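Local coordinates for protein DNA polymerase beta (Leishmania infantum, PDB 4P4M) that adds nucleotides to a DNA primer on a template as a family X polymerase, and probably takes part in base excision repair, at residues 185-193 with 370-378. Numbering follows the deposited sequence.
Sequences GSYRRRHPF and YAKPENRDP. With D3T (2',3'-dideoxy-thymidine-5'-triphosphate), chain D.
Arg188 opens the contact by laying its guanidinium flat on Pro373, whose CG sits 3.8 Å from CZ over the centre of one face. With CG anti to the backbone N (chi1 -180°) and the chain extended, the group reaches across the proline until NH1 comes near NH1 of Arg376; Glu359 takes a salt bridge from both arginines, and NH1 of Arg188 is also hydrogen-bonded to Thr290 OG1. Arg189, one residue on, works as a bridge between substrate and C-terminus. A bend at chi3 (-49°) brings its guanidinium edge to two anions: NH1 donates to the beta-phosphate oxygen O2B of the incoming nucleotide at 2.8 Å, while NH2 makes a salt bridge with Asp377 OD1 at 3.0 Å, on the syn lone pair. NE makes weak bonds to both carboxylate oxygens of Asp377, contacts that probably help to fix the group's rotation; Thr290 O is another partner of NH1. At Arg190, C-prime residue of the Schellman motif ending helix 185-188, CD lies 3.6 Å from Glu374 OE1, the two side chains running alongside each other. His191 and Asp377 come from opposite directions; NE2 donates in its ring plane to OD2 at 2.8 Å, meeting the carboxylate from above. The contact thus joins the palm's phosphate-binding turn, between strands 179-183 and 193-203, to the C-terminal tail, which packs on helices 282-290 and 293-305.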
ATOM      1  N   GLY A 185      -3.114   2.163  -7.430  1.00 19.11           N
ATOM      2  CA  GLY A 185      -4.212   2.811  -6.720  1.00 19.27           C
ATOM      3  C   GLY A 185      -5.209   3.537  -7.628  1.00 19.77           C
ATOM      4  O   GLY A 185      -5.304   3.252  -8.821  1.00 19.15           O
ATOM      5  N   SER A 186      -5.956   4.482  -7.057  1.00 20.01           N
ATOM      6  CA  SER A 186      -6.984   5.207  -7.805  1.00 20.24           C
ATOM      7  C   SER A 186      -6.413   6.120  -8.895  1.00 23.39           C
ATOM      8  O   SER A 186      -7.120   6.489  -9.833  1.00 23.05           O
ATOM      9  CB  SER A 186      -7.888   6.009  -6.851  1.00 20.94           C
ATOM     10  OG  SER A 186      -7.119   6.945  -6.114  1.00 22.98           O
ATOM     11  N   TYR A 187      -5.139   6.476  -8.763  1.00 18.88           N
ATOM     12  CA  TYR A 187      -4.407   7.176  -9.816  1.00 22.46           C
ATOM     13  C   TYR A 187      -4.358   6.364 -11.115  1.00 19.98           C
ATOM     14  O   TYR A 187      -4.662   6.887 -12.192  1.00 19.92           O
ATOM     15  CB  TYR A 187      -2.985   7.484  -9.336  1.00 19.50           C
ATOM     16  CG  TYR A 187      -2.020   8.004 -10.393  1.00 21.54           C
ATOM     17  CD1 TYR A 187      -2.101   9.315 -10.853  1.00 24.93           C
ATOM     18  CD2 TYR A 187      -0.992   7.201 -10.884  1.00 23.47           C
ATOM     19  CE1 TYR A 187      -1.204   9.802 -11.797  1.00 29.63           C
ATOM     20  CE2 TYR A 187      -0.092   7.679 -11.833  1.00 23.40           C
ATOM     21  CZ  TYR A 187      -0.205   8.978 -12.283  1.00 30.36           C
ATOM     22  OH  TYR A 187       0.683   9.463 -13.216  1.00 32.32           O
ATOM     23  N   ARG A 188      -3.968   5.094 -11.024  1.00 20.23           N
ATOM     24  CA  ARG A 188      -3.953   4.239 -12.217  1.00 19.75           C
ATOM     25  C   ARG A 188      -5.380   4.004 -12.755  1.00 23.06           C
ATOM     26  O   ARG A 188      -5.572   3.785 -13.965  1.00 21.59           O
ATOM     27  CB  ARG A 188      -3.220   2.910 -11.941  1.00 19.44           C
ATOM     28  CG  ARG A 188      -3.159   1.957 -13.164  1.00 19.79           C
ATOM     29  CD  ARG A 188      -2.076   0.858 -13.031  1.00 18.21           C
ATOM     30  NE  ARG A 188      -2.023   0.017 -14.238  1.00 22.10           N
ATOM     31  CZ  ARG A 188      -2.563  -1.201 -14.338  1.00 28.50           C
ATOM     32  NH1 ARG A 188      -3.194  -1.744 -13.298  1.00 19.29           N
ATOM     33  NH2 ARG A 188      -2.479  -1.879 -15.480  1.00 21.96           N
ATOM     34  N   ARG A 189      -6.380   4.078 -11.870  1.00 20.14           N
ATOM     35  CA  ARG A 189      -7.789   3.996 -12.278  1.00 23.07           C
ATOM     36  C   ARG A 189      -8.293   5.331 -12.865  1.00 25.19           C
ATOM     37  O   ARG A 189      -9.481   5.478 -13.181  1.00 24.38           O
ATOM     38  CB  ARG A 189      -8.687   3.520 -11.114  1.00 26.03           C
ATOM     39  CG  ARG A 189      -8.287   2.133 -10.544  1.00 20.60           C
ATOM     40  CD  ARG A 189      -9.446   1.391  -9.838  1.00 20.83           C
ATOM     41  NE  ARG A 189     -10.182   2.204  -8.864  1.00 19.07           N
ATOM     42  CZ  ARG A 189      -9.768   2.475  -7.627  1.00 20.57           C
ATOM     43  NH1 ARG A 189      -8.590   2.021  -7.191  1.00 16.51           N
ATOM     44  NH2 ARG A 189     -10.529   3.217  -6.826  1.00 22.20           N
ATOM     45  N   ARG A 190      -7.375   6.283 -13.016  1.00 20.61           N
ATOM     46  CA  ARG A 190      -7.650   7.583 -13.662  1.00 20.71           C
ATOM     47  C   ARG A 190      -8.639   8.503 -12.939  1.00 29.57           C
ATOM     48  O   ARG A 190      -9.302   9.343 -13.571  1.00 26.78           O
ATOM     49  CB  ARG A 190      -8.059   7.392 -15.131  1.00 26.56           C
ATOM     50  CG  ARG A 190      -6.974   6.693 -15.956  1.00 35.24           C
ATOM     51  CD  ARG A 190      -7.427   6.417 -17.381  1.00 49.56           C
ATOM     52  NE  ARG A 190      -7.685   7.644 -18.126  1.00 65.57           N
ATOM     53  CZ  ARG A 190      -6.765   8.303 -18.824  1.00 82.09           C
ATOM     54  NH1 ARG A 190      -5.518   7.854 -18.872  1.00 85.86           N
ATOM     55  NH2 ARG A 190      -7.093   9.413 -19.473  1.00 83.47           N
ATOM     56  N   HIS A 191      -8.727   8.366 -11.618  1.00 23.86           N
ATOM     57  CA  HIS A 191      -9.522   9.304 -10.825  1.00 25.23           C
ATOM     58  C   HIS A 191      -8.861  10.684 -10.833  1.00 23.36           C
ATOM     59  O   HIS A 191      -7.636  10.789 -10.771  1.00 23.40           O
ATOM     60  CB  HIS A 191      -9.682   8.808  -9.380  1.00 26.88           C
ATOM     61  CG  HIS A 191     -10.538   7.580  -9.245  1.00 24.33           C
ATOM     62  ND1 HIS A 191     -11.192   7.259  -8.076  1.00 29.21           N
ATOM     63  CD2 HIS A 191     -10.833   6.602 -10.131  1.00 27.70           C
ATOM     64  CE1 HIS A 191     -11.862   6.130  -8.248  1.00 29.08           C
ATOM     65  NE2 HIS A 191     -11.663   5.710  -9.480  1.00 29.54           N
ATOM     66  N   PRO A 192      -9.670  11.752 -10.918  1.00 23.42           N
ATOM     67  CA  PRO A 192      -9.107  13.109 -10.862  1.00 22.83           C
ATOM     68  C   PRO A 192      -8.439  13.436  -9.518  1.00 23.10           C
ATOM     69  O   PRO A 192      -7.576  14.317  -9.486  1.00 24.25           O
ATOM     70  CB  PRO A 192     -10.329  14.019 -11.120  1.00 26.10           C
ATOM     71  CG  PRO A 192     -11.523  13.154 -10.885  1.00 35.19           C
ATOM     72  CD  PRO A 192     -11.105  11.757 -11.260  1.00 24.63           C
ATOM     73  N   PHE A 193      -8.836  12.756  -8.443  1.00 22.35           N
ATOM     74  CA  PHE A 193      -8.168  12.899  -7.144  1.00 24.41           C
ATOM     75  C   PHE A 193      -7.890  11.535  -6.518  1.00 24.61           C
ATOM     76  O   PHE A 193      -8.606  10.567  -6.787  1.00 24.92           O
ATOM     77  CB  PHE A 193      -9.019  13.736  -6.176  1.00 27.57           C
ATOM     78  CG  PHE A 193      -9.310  15.122  -6.674  1.00 28.56           C
ATOM     79  CD1 PHE A 193      -8.425  16.162  -6.426  1.00 28.16           C
ATOM     80  CD2 PHE A 193     -10.459  15.384  -7.406  1.00 29.18           C
ATOM     81  CE1 PHE A 193      -8.686  17.442  -6.895  1.00 27.68           C
ATOM     82  CE2 PHE A 193     -10.724  16.661  -7.875  1.00 31.72           C
ATOM     83  CZ  PHE A 193      -9.836  17.689  -7.622  1.00 30.69           C
ATOM     84  N   TYR A 370     -12.249  -8.919 -19.469  1.00 27.60           N
ATOM     85  CA  TYR A 370     -11.236  -7.920 -19.133  1.00 29.65           C
ATOM     86  C   TYR A 370     -11.876  -6.567 -18.838  1.00 30.95           C
ATOM     87  O   TYR A 370     -12.792  -6.142 -19.544  1.00 25.87           O
ATOM     88  CB  TYR A 370     -10.204  -7.759 -20.260  1.00 26.91           C
ATOM     89  CG  TYR A 370      -9.176  -6.700 -19.933  1.00 25.76           C
ATOM     90  CD1 TYR A 370      -8.130  -6.969 -19.052  1.00 24.94           C
ATOM     91  CD2 TYR A 370      -9.274  -5.417 -20.465  1.00 27.52           C
ATOM     92  CE1 TYR A 370      -7.202  -5.996 -18.726  1.00 24.26           C
ATOM     93  CE2 TYR A 370      -8.351  -4.438 -20.151  1.00 31.64           C
ATOM     94  CZ  TYR A 370      -7.318  -4.729 -19.280  1.00 28.20           C
ATOM     95  OH  TYR A 370      -6.403  -3.750 -18.964  1.00 28.89           O
ATOM     96  N   ALA A 371     -11.387  -5.893 -17.800  1.00 26.04           N
ATOM     97  CA  ALA A 371     -11.809  -4.525 -17.498  1.00 28.35           C
ATOM     98  C   ALA A 371     -10.586  -3.618 -17.416  1.00 27.46           C
ATOM     99  O   ALA A 371      -9.612  -3.947 -16.732  1.00 25.73           O
ATOM    100  CB  ALA A 371     -12.587  -4.484 -16.188  1.00 27.86           C
ATOM    101  N   LYS A 372     -10.615  -2.490 -18.119  1.00 25.00           N
ATOM    102  CA  LYS A 372      -9.535  -1.500 -17.988  1.00 27.97           C
ATOM    103  C   LYS A 372      -9.508  -0.979 -16.550  1.00 23.97           C
ATOM    104  O   LYS A 372     -10.534  -0.977 -15.882  1.00 25.23           O
ATOM    105  CB  LYS A 372      -9.760  -0.324 -18.935  1.00 29.80           C
ATOM    106  CG  LYS A 372      -9.698  -0.666 -20.426  1.00 34.32           C
ATOM    107  CD  LYS A 372     -10.223   0.506 -21.248  1.00 49.74           C
ATOM    108  CE  LYS A 372     -10.039   0.275 -22.743  1.00 68.65           C
ATOM    109  NZ  LYS A 372      -8.601   0.317 -23.140  1.00 76.62           N
ATOM    110  N   PRO A 373      -8.337  -0.527 -16.067  1.00 24.08           N
ATOM    111  CA  PRO A 373      -8.258   0.041 -14.709  1.00 24.45           C
ATOM    112  C   PRO A 373      -9.345   1.075 -14.383  1.00 26.68           C
ATOM    113  O   PRO A 373      -9.914   1.056 -13.288  1.00 26.93           O
ATOM    114  CB  PRO A 373      -6.876   0.706 -14.698  1.00 23.64           C
ATOM    115  CG  PRO A 373      -6.054  -0.197 -15.595  1.00 25.16           C
ATOM    116  CD  PRO A 373      -7.020  -0.533 -16.736  1.00 25.85           C
ATOM    117  N   GLU A 374      -9.639   1.970 -15.322  1.00 26.04           N
ATOM    118  CA  GLU A 374     -10.646   3.007 -15.088  1.00 27.63           C
ATOM    119  C   GLU A 374     -12.067   2.460 -14.964  1.00 30.45           C
ATOM    120  O   GLU A 374     -12.982   3.185 -14.587  1.00 33.67           O
ATOM    121  CB  GLU A 374     -10.602   4.051 -16.205  1.00 35.51           C
ATOM    122  CG  GLU A 374     -10.851   3.454 -17.580  1.00 41.51           C
ATOM    123  CD  GLU A 374     -10.409   4.375 -18.692  1.00 60.19           C
ATOM    124  OE1 GLU A 374      -9.394   4.065 -19.354  1.00 50.50           O
ATOM    125  OE2 GLU A 374     -11.072   5.415 -18.892  1.00 72.31           O
ATOM    126  N   ASN A 375     -12.255   1.188 -15.295  1.00 26.80           N
ATOM    127  CA  ASN A 375     -13.547   0.537 -15.122  1.00 29.36           C
ATOM    128  C   ASN A 375     -13.556  -0.480 -13.977  1.00 34.35           C
ATOM    129  O   ASN A 375     -14.354  -1.421 -13.966  1.00 34.21           O
ATOM    130  CB  ASN A 375     -13.991  -0.122 -16.437  1.00 27.69           C
ATOM    131  CG  ASN A 375     -14.169   0.888 -17.561  1.00 38.78           C
ATOM    132  OD1 ASN A 375     -13.676   0.700 -18.677  1.00 41.80           O
ATOM    133  ND2 ASN A 375     -14.870   1.974 -17.264  1.00 31.74           N
ATOM    134  N   ARG A 376     -12.665  -0.293 -13.009  1.00 28.89           N
ATOM    135  CA  ARG A 376     -12.610  -1.203 -11.869  1.00 27.05           C
ATOM    136  C   ARG A 376     -13.128  -0.544 -10.588  1.00 25.99           C
ATOM    137  O   ARG A 376     -12.464  -0.579  -9.556  1.00 27.84           O
ATOM    138  CB  ARG A 376     -11.182  -1.754 -11.672  1.00 24.58           C
ATOM    139  CG  ARG A 376     -10.702  -2.617 -12.845  1.00 23.51           C
ATOM    140  CD  ARG A 376      -9.259  -3.140 -12.658  1.00 22.33           C
ATOM    141  NE  ARG A 376      -8.662  -3.500 -13.952  1.00 19.59           N
ATOM    142  CZ  ARG A 376      -7.369  -3.755 -14.142  1.00 23.10           C
ATOM    143  NH1 ARG A 376      -6.519  -3.696 -13.117  1.00 20.17           N
ATOM    144  NH2 ARG A 376      -6.917  -4.046 -15.364  1.00 20.39           N
ATOM    145  N   ASP A 377     -14.323   0.046 -10.664  1.00 26.40           N
ATOM    146  CA  ASP A 377     -14.947   0.654  -9.487  1.00 31.69           C
ATOM    147  C   ASP A 377     -16.365   0.118  -9.232  1.00 34.84           C
ATOM    148  O   ASP A 377     -17.332   0.884  -9.235  1.00 34.51           O
ATOM    149  CB  ASP A 377     -14.967   2.188  -9.607  1.00 35.47           C
ATOM    150  CG  ASP A 377     -13.618   2.821  -9.278  1.00 36.69           C
ATOM    151  OD1 ASP A 377     -13.256   2.876  -8.088  1.00 33.66           O
ATOM    152  OD2 ASP A 377     -12.917   3.262 -10.206  1.00 32.67           O
ATOM    153  N   PRO A 378     -16.493  -1.197  -8.987  1.00 42.64           N
ATOM    154  CA  PRO A 378     -17.823  -1.782  -8.773  1.00 47.94           C
ATOM    155  C   PRO A 378     -18.450  -1.382  -7.435  1.00 54.28           C
ATOM    156  O   PRO A 378     -17.774  -0.952  -6.495  1.00 48.07           O
ATOM    157  CB  PRO A 378     -17.548  -3.288  -8.797  1.00 44.05           C
ATOM    158  CG  PRO A 378     -16.144  -3.415  -8.328  1.00 35.31           C
ATOM    159  CD  PRO A 378     -15.429  -2.218  -8.910  1.00 37.06           C
ATOM    160  OXT PRO A 378     -19.666  -1.481  -7.266  1.00 52.93           O
TER
HETATM  161  PA  D3T D 401      -6.400   2.531  -1.161  1.00 23.55           P
HETATM  162  O1A D3T D 401      -5.176   3.381  -1.223  1.00 18.46           O
HETATM  163  O2A D3T D 401      -6.924   2.300   0.229  1.00 19.67           O
HETATM  164  O5' D3T D 401      -5.520   0.983  -1.295  1.00 27.45           O
HETATM  165  C5' D3T D 401      -4.844   0.820  -2.437  1.00 25.03           C
HETATM  166  C4' D3T D 401      -5.137  -0.586  -3.093  1.00 20.59           C
HETATM  167  O4' D3T D 401      -5.061  -1.627  -2.114  1.00 19.83           O
HETATM  168  C1' D3T D 401      -6.017  -2.597  -2.380  1.00 19.83           C
HETATM  169  N1  D3T D 401      -6.846  -2.835  -1.160  1.00 20.55           N
HETATM  170  C6  D3T D 401      -7.256  -1.754  -0.398  1.00 22.42           C
HETATM  171  C2  D3T D 401      -7.257  -4.182  -0.813  1.00 20.17           C
HETATM  172  O2  D3T D 401      -6.916  -5.132  -1.476  1.00 21.30           O
HETATM  173  N3  D3T D 401      -8.071  -4.333   0.339  1.00 23.70           N
HETATM  174  C4  D3T D 401      -8.417  -3.250   1.023  1.00 24.68           C
HETATM  175  O4  D3T D 401      -9.190  -3.432   2.112  1.00 21.66           O
HETATM  176  C5  D3T D 401      -8.048  -1.904   0.726  1.00 23.30           C
HETATM  177  C5M D3T D 401      -8.516  -0.798   1.585  1.00 27.94           C
HETATM  178  C2' D3T D 401      -6.933  -2.113  -3.527  1.00 24.15           C
HETATM  179  C3' D3T D 401      -6.584  -0.644  -3.634  1.00 21.97           C
HETATM  180  O3A D3T D 401      -7.343   2.320  -2.369  1.00 30.73           O
HETATM  181  PB  D3T D 401      -7.504   3.511  -3.632  1.00 22.77           P
HETATM  182  O1B D3T D 401      -6.078   3.647  -4.045  1.00 17.64           O
HETATM  183  O2B D3T D 401      -8.350   2.635  -4.509  1.00 23.22           O
HETATM  184  O3B D3T D 401      -8.192   4.826  -3.239  1.00 30.07           O
HETATM  185  PG  D3T D 401      -7.660   6.293  -2.556  1.00 23.74           P
HETATM  186  O1G D3T D 401      -6.188   6.161  -2.300  1.00 19.10           O
HETATM  187  O2G D3T D 401      -8.479   6.378  -1.276  1.00 25.69           O
HETATM  188  O3G D3T D 401      -7.972   7.327  -3.616  1.00 20.20           O